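Local coordinates for protein diguanylate cyclase (PDB 3IGN) that probably condenses two GTP molecules into the second messenger c-di-GMP through this GGDEF domain, which here holds that product, at residues G37-L42 and I134-E139. Sequence-based numbering, arbitrary orientation.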
loop_
_atom_site.group_PDB
_atom_site.type_symbol
_atom_site.label_atom_id
_atom_site.label_comp_id
_atom_site.label_asym_id
_atom_site.label_seq_id
_atom_site.Cartn_x
_atom_site.Cartn_y
_atom_site.Cartn_z
ATOM N N GLY A 37 0.819 -16.775 16.224
ATOM C CA GLY A 37 2.104 -16.079 16.273
ATOM C C GLY A 37 3.012 -16.051 15.056
ATOM O O GLY A 37 4.222 -15.812 15.185
ATOM N N GLN A 38 2.451 -16.286 13.874
ATOM C CA GLN A 38 3.233 -16.292 12.645
ATOM C C GLN A 38 3.746 -14.902 12.291
ATOM O O GLN A 38 3.138 -13.902 12.653
ATOM C CB GLN A 38 2.381 -16.805 11.476
ATOM C CG GLN A 38 1.393 -15.770 10.877
ATOM C CD GLN A 38 0.116 -15.586 11.700
ATOM O OE1 GLN A 38 -0.144 -16.333 12.652
ATOM N NE2 GLN A 38 -0.692 -14.588 11.325
ATOM N N ALA A 39 4.871 -14.841 11.592
ATOM C CA ALA A 39 5.395 -13.554 11.172
ATOM C C ALA A 39 4.382 -13.031 10.158
ATOM O O ALA A 39 3.924 -13.764 9.285
ATOM C CB ALA A 39 6.754 -13.721 10.514
ATOM N N THR A 40 3.998 -11.773 10.297
ATOM C CA THR A 40 3.050 -11.192 9.366
ATOM C C THR A 40 3.261 -9.690 9.429
ATOM O O THR A 40 3.492 -9.130 10.497
ATOM C CB THR A 40 1.587 -11.570 9.715
ATOM O OG1 THR A 40 0.721 -11.127 8.661
ATOM C CG2 THR A 40 1.161 -10.947 11.021
ATOM N N SER A 41 3.209 -9.048 8.274
ATOM C CA SER A 41 3.442 -7.617 8.203
ATOM C C SER A 41 2.362 -6.922 7.399
ATOM O O SER A 41 1.671 -7.540 6.589
ATOM C CB SER A 41 4.800 -7.350 7.556
ATOM O OG SER A 41 5.857 -7.930 8.311
ATOM N N LEU A 42 2.247 -5.622 7.629
ATOM C CA LEU A 42 1.284 -4.786 6.950
ATOM C C LEU A 42 2.022 -3.628 6.290
ATOM O O LEU A 42 2.965 -3.075 6.862
ATOM C CB LEU A 42 0.301 -4.234 7.971
ATOM C CG LEU A 42 -0.960 -3.558 7.444
ATOM C CD1 LEU A 42 -1.873 -4.622 6.855
ATOM C CD2 LEU A 42 -1.656 -2.823 8.580
ATOM N N ILE A 134 5.964 0.132 6.724
ATOM C CA ILE A 134 5.836 -1.288 7.052
ATOM C C ILE A 134 5.742 -1.487 8.559
ATOM O O ILE A 134 6.455 -0.847 9.323
ATOM C CB ILE A 134 7.077 -2.088 6.571
ATOM C CG1 ILE A 134 7.168 -2.089 5.048
ATOM C CG2 ILE A 134 7.027 -3.528 7.107
ATOM C CD1 ILE A 134 8.529 -2.561 4.553
ATOM N N ALA A 135 4.851 -2.374 8.985
ATOM C CA ALA A 135 4.728 -2.682 10.392
ATOM C C ALA A 135 4.509 -4.176 10.554
ATOM O O ALA A 135 3.469 -4.713 10.155
ATOM C CB ALA A 135 3.567 -1.909 11.031
ATOM N N GLN A 136 5.504 -4.860 11.105
ATOM C CA GLN A 136 5.338 -6.283 11.359
ATOM C C GLN A 136 4.510 -6.335 12.634
ATOM O O GLN A 136 4.699 -5.527 13.543
ATOM C CB GLN A 136 6.683 -6.988 11.571
ATOM C CG GLN A 136 6.507 -8.432 12.079
ATOM C CD GLN A 136 7.789 -9.245 12.034
ATOM O OE1 GLN A 136 8.836 -8.742 11.639
ATOM N NE2 GLN A 136 7.707 -10.517 12.442
ATOM N N LEU A 137 3.577 -7.272 12.701
ATOM C CA LEU A 137 2.732 -7.403 13.870
ATOM C C LEU A 137 3.451 -8.032 15.057
ATOM O O LEU A 137 4.098 -9.068 14.924
ATOM C CB LEU A 137 1.495 -8.231 13.510
ATOM C CG LEU A 137 0.410 -8.450 14.570
ATOM C CD1 LEU A 137 -0.090 -7.125 15.122
ATOM C CD2 LEU A 137 -0.741 -9.239 13.940
ATOM N N THR A 138 3.348 -7.379 16.211
ATOM C CA THR A 138 3.943 -7.869 17.453
ATOM C C THR A 138 2.768 -8.126 18.393
ATOM O O THR A 138 1.615 -7.958 18.009
ATOM C CB THR A 138 4.858 -6.814 18.107
ATOM O OG1 THR A 138 4.054 -5.781 18.693
ATOM C CG2 THR A 138 5.782 -6.202 17.077
ATOM N N GLU A 139 3.046 -8.539 19.625
ATOM C CA GLU A 139 1.972 -8.789 20.578
ATOM C C GLU A 139 1.387 -7.500 21.153
ATOM O O GLU A 139 0.355 -7.529 21.814
ATOM C CB GLU A 139 2.478 -9.650 21.743
ATOM C CG GLU A 139 2.734 -11.108 21.403
ATOM C CD GLU A 139 3.108 -11.923 22.629
ATOM O OE1 GLU A 139 2.805 -11.461 23.751
ATOM O OE2 GLU A 139 3.685 -13.022 22.475
HETATM O O HOH W 1 4.723 -11.121 13.132
#
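A39 meets the amide end of Q136, its methyl CB 3.9 Å from NE2, where a small side chain leaves room for the long one reaching past. Q136 keeps CG anti to its backbone N (chi1 170°) and runs on extended; its NE2 donates to a water that also accepts from T40 N and donates to L137 O, bridging the two segments where they part, while OE1 takes the backbone N-H of A100. An alanine in place of Q136 would probably leave that water without one of its donors and A100 N without its acceptor. At T40 the carbonyl O receives L137 N at 2.9 Å, a nearly straight bond (172° at the hydrogen). The methyl CG2 of T40 lies beside L137, 3.7 Å from L137 CB, so the branched threonine gives the leucine an apolar flank. S41 forms a non-hydrogen-bonded pair with Q136, and its OG, 3.5 Å from Q136 CB, is small enough to sit there and bond T98 O. L42 and A135 form the hydrogen-bonded pair: L42 N to A135 O and A135 N to L42 O, both 2.9 Å. On their face the leucine reaches W22, W147 and M148; the small alanine lets A151 approach. This antiparallel pairing joins strands 40-47 and 130-136 within the central GGDEF sheet. Helix 100-115 packs on the face of S41, helices 144-160 and 19-36 on that of L42.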